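Local coordinates for protein 401aa long hypothetical glucose-1-phosphate thymidylyltransferase (Sulfolobus tokodaii, PDB 2GGO) that probably makes UDP-N-acetylglucosamine and UDP-N-acetylgalactosamine as a bifunctional sugar-1-phosphate nucleotidylyltransferase and acetyltransferase, at residues Ile111-Val122 with Leu155-Asp166. Sequence-based numbering, arbitrary orientation.
Sequences IITLKENAIIGV and LINAGIYKLNSD
The ammonium of K162 is gripped by carbonyls of the loop leading into the strand of A118 to V122: NZ donates to L114 O at 2.7 Å and to E116 O at 2.8 Å, lying above the plane of each carbonyl, and reaches N164 OD1 in its plane, on a lone pair. Together with a salt bridge to E92, these bonds illustrate how one buried lysine can tie a connecting loop to an antiparallel strand pair, here inside the mixed sheet of the GT-A nucleotidyltransferase domain. Its chain leaves with CG anti to the backbone N (chi1 -157°), then bends at chi2 and chi3, which brings NZ to the loop carbonyls, while I111 CG1 presses on K162 CB at a tight 3.4 Å. Replacing this lysine by an alanine is likely to leave the carbonyl oxygens of L114 and E116, and the carboxylate of E92, without their cationic partner and the loop from L114 to E116 less firmly held. At the same end, N117 OD1 takes an almost straight bond from N164 N (2.7 Å, 176° at the hydrogen), a side chain standing in for the next backbone rung.

A118 and K162 form a hydrogen-bonded antiparallel pair; beyond I119 and Y161 the register slips by two residues, a beta bulge with the corner at G159. Here I120 N still bonds I160 O, but I120 O receives A158 N instead. On one side I120 CD1 packs closely on I160 CG2, whereas I119 CG1 and CD1 lie alongside CD2 and CE2 of the Y161 ring. The corner is braced by N157, which probably helps bind N-acetyl-alpha-D-glucosamine 1-phosphate: its ND2, in the ring plane at the edge of Y161, donates to OH, and its OD1 closes an Asx turn by accepting from G159 N at 2.9 Å.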
ATOM      1  N   ILE A 111      17.100   0.999  16.779  1.00 38.04           N
ATOM      2  CA  ILE A 111      16.237   1.757  17.703  1.00 35.93           C
ATOM      3  C   ILE A 111      15.873   1.003  19.002  1.00 34.77           C
ATOM      4  O   ILE A 111      15.792   1.592  20.069  1.00 34.63           O
ATOM      5  CB  ILE A 111      14.960   2.322  16.952  1.00 36.56           C
ATOM      6  CG1 ILE A 111      14.365   3.510  17.683  1.00 35.94           C
ATOM      7  CG2 ILE A 111      13.869   1.280  16.780  1.00 37.11           C
ATOM      8  CD1 ILE A 111      13.291   4.262  16.866  1.00 36.41           C
ATOM      9  N   ILE A 112      15.684  -0.308  18.930  1.00 33.32           N
ATOM     10  CA  ILE A 112      15.172  -1.056  20.084  1.00 31.66           C
ATOM     11  C   ILE A 112      16.232  -1.225  21.169  1.00 32.02           C
ATOM     12  O   ILE A 112      15.932  -1.633  22.299  1.00 29.57           O
ATOM     13  CB  ILE A 112      14.604  -2.446  19.677  1.00 31.13           C
ATOM     14  CG1 ILE A 112      15.694  -3.312  19.037  1.00 32.19           C
ATOM     15  CG2 ILE A 112      13.397  -2.270  18.764  1.00 28.20           C
ATOM     16  CD1 ILE A 112      15.173  -4.646  18.467  1.00 31.15           C
ATOM     17  N   THR A 113      17.478  -0.933  20.798  1.00 32.87           N
ATOM     18  CA  THR A 113      18.618  -1.142  21.698  1.00 35.00           C
ATOM     19  C   THR A 113      18.800   0.091  22.574  1.00 35.80           C
ATOM     20  O   THR A 113      19.693   0.097  23.398  1.00 36.93           O
ATOM     21  CB  THR A 113      19.929  -1.353  20.928  1.00 34.36           C
ATOM     22  OG1 THR A 113      20.167  -0.199  20.101  1.00 36.15           O
ATOM     23  CG2 THR A 113      19.844  -2.584  20.028  1.00 35.48           C
ATOM     24  N   LEU A 114      17.953   1.118  22.380  1.00 37.52           N
ATOM     25  CA  LEU A 114      18.082   2.441  23.016  1.00 37.99           C
ATOM     26  C   LEU A 114      17.195   2.492  24.239  1.00 39.74           C
ATOM     27  O   LEU A 114      16.061   1.995  24.200  1.00 40.18           O
ATOM     28  CB  LEU A 114      17.641   3.563  22.065  1.00 37.09           C
ATOM     29  CG  LEU A 114      18.310   3.745  20.711  1.00 37.20           C
ATOM     30  CD1 LEU A 114      17.762   4.926  20.001  1.00 36.17           C
ATOM     31  CD2 LEU A 114      19.757   3.931  20.892  1.00 36.64           C
ATOM     32  N   LYS A 115      17.692   3.135  25.306  1.00 41.26           N
ATOM     33  CA  LYS A 115      16.955   3.306  26.533  1.00 41.48           C
ATOM     34  C   LYS A 115      16.012   4.466  26.377  1.00 42.42           C
ATOM     35  O   LYS A 115      14.913   4.457  26.941  1.00 41.62           O
ATOM     36  CB  LYS A 115      17.922   3.583  27.678  1.00 43.64           C
ATOM     37  CG  LYS A 115      17.260   3.992  28.996  1.00 44.55           C
ATOM     38  CD  LYS A 115      17.661   3.075  30.161  1.00 48.60           C
ATOM     39  CE  LYS A 115      16.891   3.439  31.461  1.00 49.03           C
ATOM     40  NZ  LYS A 115      15.386   3.558  31.298  1.00 51.15           N
ATOM     41  N   GLU A 116      16.453   5.476  25.630  1.00 42.99           N
ATOM     42  CA  GLU A 116      15.647   6.678  25.450  1.00 44.25           C
ATOM     43  C   GLU A 116      14.545   6.483  24.412  1.00 43.97           C
ATOM     44  O   GLU A 116      14.580   5.538  23.604  1.00 43.43           O
ATOM     45  CB  GLU A 116      16.504   7.877  25.046  1.00 44.95           C
ATOM     46  CG  GLU A 116      17.957   7.786  25.463  1.00 49.91           C
ATOM     47  CD  GLU A 116      18.838   7.436  24.299  1.00 55.04           C
ATOM     48  OE1 GLU A 116      19.753   6.569  24.420  1.00 55.61           O
ATOM     49  OE2 GLU A 116      18.593   8.052  23.240  1.00 59.83           O
ATOM     50  N   ASN A 117      13.562   7.380  24.462  1.00 43.15           N
ATOM     51  CA  ASN A 117      12.560   7.493  23.426  1.00 42.69           C
ATOM     52  C   ASN A 117      13.235   7.925  22.141  1.00 42.83           C
ATOM     53  O   ASN A 117      13.943   8.927  22.122  1.00 43.45           O
ATOM     54  CB  ASN A 117      11.521   8.518  23.822  1.00 42.79           C
ATOM     55  CG  ASN A 117      10.740   8.111  25.044  1.00 43.55           C
ATOM     56  OD1 ASN A 117       9.795   7.357  24.956  1.00 44.88           O
ATOM     57  ND2 ASN A 117      11.119   8.642  26.200  1.00 48.62           N
ATOM     58  N   ALA A 118      13.027   7.171  21.060  1.00 42.53           N
ATOM     59  CA  ALA A 118      13.577   7.542  19.747  1.00 42.24           C
ATOM     60  C   ALA A 118      12.521   7.525  18.611  1.00 42.29           C
ATOM     61  O   ALA A 118      11.408   7.034  18.781  1.00 42.17           O
ATOM     62  CB  ALA A 118      14.789   6.654  19.395  1.00 41.48           C
ATOM     63  N   ILE A 119      12.906   8.045  17.454  1.00 42.42           N
ATOM     64  CA  ILE A 119      11.995   8.242  16.347  1.00 43.30           C
ATOM     65  C   ILE A 119      12.787   8.207  15.061  1.00 43.12           C
ATOM     66  O   ILE A 119      13.899   8.714  15.008  1.00 42.60           O
ATOM     67  CB  ILE A 119      11.236   9.562  16.558  1.00 43.65           C
ATOM     68  CG1 ILE A 119       9.832   9.270  17.065  1.00 43.96           C
ATOM     69  CG2 ILE A 119      11.219  10.480  15.326  1.00 45.10           C
ATOM     70  CD1 ILE A 119       8.986  10.475  17.093  1.00 47.30           C
ATOM     71  N   ILE A 120      12.239   7.551  14.038  1.00 44.47           N
ATOM     72  CA  ILE A 120      12.906   7.482  12.730  1.00 44.96           C
ATOM     73  C   ILE A 120      12.413   8.604  11.826  1.00 45.62           C
ATOM     74  O   ILE A 120      11.239   8.951  11.833  1.00 46.08           O
ATOM     75  CB  ILE A 120      12.837   6.070  12.101  1.00 44.68           C
ATOM     76  CG1 ILE A 120      13.667   5.118  12.975  1.00 44.67           C
ATOM     77  CG2 ILE A 120      13.383   6.067  10.668  1.00 43.77           C
ATOM     78  CD1 ILE A 120      13.498   3.648  12.698  1.00 45.87           C
ATOM     79  N   GLY A 121      13.350   9.204  11.109  1.00 46.78           N
ATOM     80  CA  GLY A 121      13.071  10.265  10.170  1.00 48.21           C
ATOM     81  C   GLY A 121      13.686   9.920   8.838  1.00 49.52           C
ATOM     82  O   GLY A 121      14.783   9.352   8.756  1.00 49.86           O
ATOM     83  N   VAL A 122      12.959  10.249   7.788  1.00 51.39           N
ATOM     84  CA  VAL A 122      13.364   9.917   6.442  1.00 53.30           C
ATOM     85  C   VAL A 122      13.336  11.207   5.621  1.00 55.35           C
ATOM     86  O   VAL A 122      12.495  12.088   5.851  1.00 55.11           O
ATOM     87  CB  VAL A 122      12.445   8.787   5.834  1.00 52.96           C
ATOM     88  CG1 VAL A 122      10.979   9.191   5.827  1.00 52.53           C
ATOM     89  CG2 VAL A 122      12.907   8.370   4.442  1.00 52.47           C
ATOM     90  N   LEU A 155      13.733  16.323   6.405  1.00 73.19           N
ATOM     91  CA  LEU A 155      13.438  15.275   7.377  1.00 70.14           C
ATOM     92  C   LEU A 155      11.974  15.257   7.778  1.00 68.04           C
ATOM     93  O   LEU A 155      11.469  16.207   8.376  1.00 67.56           O
ATOM     94  CB  LEU A 155      14.276  15.442   8.647  1.00 70.22           C
ATOM     95  CG  LEU A 155      15.430  14.493   8.989  1.00 69.76           C
ATOM     96  CD1 LEU A 155      15.431  14.318  10.486  1.00 69.49           C
ATOM     97  CD2 LEU A 155      15.368  13.133   8.306  1.00 68.64           C
ATOM     98  N   ILE A 156      11.307  14.153   7.469  1.00 65.52           N
ATOM     99  CA  ILE A 156       9.922  13.963   7.889  1.00 63.15           C
ATOM    100  C   ILE A 156       9.787  12.812   8.908  1.00 60.80           C
ATOM    101  O   ILE A 156      10.687  11.970   9.038  1.00 60.38           O
ATOM    102  CB  ILE A 156       8.951  13.820   6.647  1.00 63.51           C
ATOM    103  CG1 ILE A 156       9.258  12.568   5.817  1.00 63.11           C
ATOM    104  CG2 ILE A 156       9.001  15.079   5.744  1.00 63.65           C
ATOM    105  CD1 ILE A 156       8.167  11.557   5.838  1.00 61.75           C
ATOM    106  N   ASN A 157       8.676  12.796   9.634  1.00 57.74           N
ATOM    107  CA  ASN A 157       8.358  11.687  10.516  1.00 55.17           C
ATOM    108  C   ASN A 157       8.101  10.394   9.726  1.00 53.74           C
ATOM    109  O   ASN A 157       7.070  10.273   9.071  1.00 53.48           O
ATOM    110  CB  ASN A 157       7.148  12.049  11.377  1.00 55.11           C
ATOM    111  CG  ASN A 157       6.736  10.928  12.336  1.00 55.06           C
ATOM    112  OD1 ASN A 157       7.443   9.934  12.502  1.00 55.92           O
ATOM    113  ND2 ASN A 157       5.593  11.098  12.973  1.00 52.81           N
ATOM    114  N   ALA A 158       9.040   9.442   9.785  1.00 51.29           N
ATOM    115  CA  ALA A 158       8.916   8.149   9.088  1.00 49.52           C
ATOM    116  C   ALA A 158       7.868   7.192   9.697  1.00 48.34           C
ATOM    117  O   ALA A 158       7.634   6.118   9.141  1.00 48.70           O
ATOM    118  CB  ALA A 158      10.258   7.457   9.007  1.00 48.87           C
ATOM    119  N   GLY A 159       7.248   7.579  10.820  1.00 46.59           N
ATOM    120  CA  GLY A 159       6.229   6.780  11.521  1.00 44.05           C
ATOM    121  C   GLY A 159       6.666   5.458  12.144  1.00 43.22           C
ATOM    122  O   GLY A 159       5.842   4.549  12.287  1.00 42.12           O
ATOM    123  N   ILE A 160       7.955   5.348  12.487  1.00 42.11           N
ATOM    124  CA  ILE A 160       8.527   4.243  13.300  1.00 41.44           C
ATOM    125  C   ILE A 160       9.049   4.748  14.670  1.00 41.20           C
ATOM    126  O   ILE A 160      10.035   5.472  14.757  1.00 40.74           O
ATOM    127  CB  ILE A 160       9.679   3.527  12.560  1.00 41.11           C
ATOM    128  CG1 ILE A 160       9.170   2.923  11.249  1.00 39.75           C
ATOM    129  CG2 ILE A 160      10.329   2.440  13.459  1.00 40.63           C
ATOM    130  CD1 ILE A 160      10.242   2.685  10.243  1.00 38.65           C
ATOM    131  N   TYR A 161       8.353   4.387  15.735  1.00 41.89           N
ATOM    132  CA  TYR A 161       8.639   4.914  17.059  1.00 42.71           C
ATOM    133  C   TYR A 161       9.147   3.840  17.988  1.00 42.81           C
ATOM    134  O   TYR A 161       8.712   2.703  17.910  1.00 42.28           O
ATOM    135  CB  TYR A 161       7.356   5.453  17.687  1.00 43.83           C
ATOM    136  CG  TYR A 161       6.661   6.519  16.895  1.00 44.83           C
ATOM    137  CD1 TYR A 161       5.282   6.651  16.954  1.00 47.13           C
ATOM    138  CD2 TYR A 161       7.375   7.398  16.073  1.00 46.57           C
ATOM    139  CE1 TYR A 161       4.616   7.655  16.226  1.00 48.72           C
ATOM    140  CE2 TYR A 161       6.725   8.400  15.328  1.00 48.25           C
ATOM    141  CZ  TYR A 161       5.344   8.540  15.425  1.00 48.33           C
ATOM    142  OH  TYR A 161       4.680   9.535  14.708  1.00 48.59           O
ATOM    143  N   LYS A 162      10.043   4.214  18.888  1.00 43.14           N
ATOM    144  CA  LYS A 162      10.392   3.377  20.041  1.00 44.02           C
ATOM    145  C   LYS A 162      10.153   4.269  21.267  1.00 45.61           C
ATOM    146  O   LYS A 162      10.931   5.194  21.554  1.00 45.01           O
ATOM    147  CB  LYS A 162      11.857   2.921  19.964  1.00 43.14           C
ATOM    148  CG  LYS A 162      12.229   1.678  20.721  1.00 40.82           C
ATOM    149  CD  LYS A 162      12.255   1.863  22.235  1.00 41.70           C
ATOM    150  CE  LYS A 162      13.360   2.819  22.690  1.00 41.41           C
ATOM    151  NZ  LYS A 162      13.513   2.992  24.183  1.00 39.52           N
ATOM    152  N   LEU A 163       9.055   3.995  21.964  1.00 47.85           N
ATOM    153  CA  LEU A 163       8.563   4.884  23.002  1.00 49.84           C
ATOM    154  C   LEU A 163       8.481   4.135  24.311  1.00 52.13           C
ATOM    155  O   LEU A 163       8.132   2.941  24.343  1.00 51.66           O
ATOM    156  CB  LEU A 163       7.187   5.471  22.639  1.00 49.47           C
ATOM    157  CG  LEU A 163       7.019   6.252  21.322  1.00 47.98           C
ATOM    158  CD1 LEU A 163       5.575   6.549  21.078  1.00 46.43           C
ATOM    159  CD2 LEU A 163       7.835   7.530  21.270  1.00 47.93           C
ATOM    160  N   ASN A 164       8.849   4.844  25.377  1.00 54.88           N
ATOM    161  CA  ASN A 164       8.716   4.326  26.740  1.00 58.00           C
ATOM    162  C   ASN A 164       7.375   4.730  27.372  1.00 60.00           C
ATOM    163  O   ASN A 164       6.723   5.670  26.907  1.00 60.29           O
ATOM    164  CB  ASN A 164       9.898   4.774  27.584  1.00 57.80           C
ATOM    165  CG  ASN A 164      11.202   4.676  26.835  1.00 57.74           C
ATOM    166  OD1 ASN A 164      11.555   3.624  26.307  1.00 56.17           O
ATOM    167  ND2 ASN A 164      11.923   5.780  26.773  1.00 58.02           N
ATOM    168  N   SER A 165       6.964   4.011  28.412  1.00 62.58           N
ATOM    169  CA  SER A 165       5.673   4.239  29.055  1.00 65.32           C
ATOM    170  C   SER A 165       5.377   5.708  29.468  1.00 67.55           C
ATOM    171  O   SER A 165       4.237   6.037  29.803  1.00 68.30           O
ATOM    172  CB  SER A 165       5.515   3.283  30.242  1.00 65.20           C
ATOM    173  OG  SER A 165       6.754   3.110  30.916  1.00 65.01           O
ATOM    174  N   ASP A 166       6.383   6.586  29.425  1.00 70.00           N
ATOM    175  CA  ASP A 166       6.184   8.035  29.623  1.00 72.33           C
ATOM    176  C   ASP A 166       5.266   8.646  28.590  1.00 73.97           C
ATOM    177  O   ASP A 166       4.784   9.759  28.781  1.00 74.19           O
ATOM    178  CB  ASP A 166       7.493   8.807  29.506  1.00 72.39           C
ATOM    179  CG  ASP A 166       8.625   8.129  30.200  1.00 73.51           C
ATOM    180  OD1 ASP A 166       8.352   7.446  31.215  1.00 74.30           O
ATOM    181  OD2 ASP A 166       9.778   8.279  29.719  1.00 74.80           O
TER
HETATM  182  O   HOH W   1       9.374   8.146  13.309  1.00 43.11           O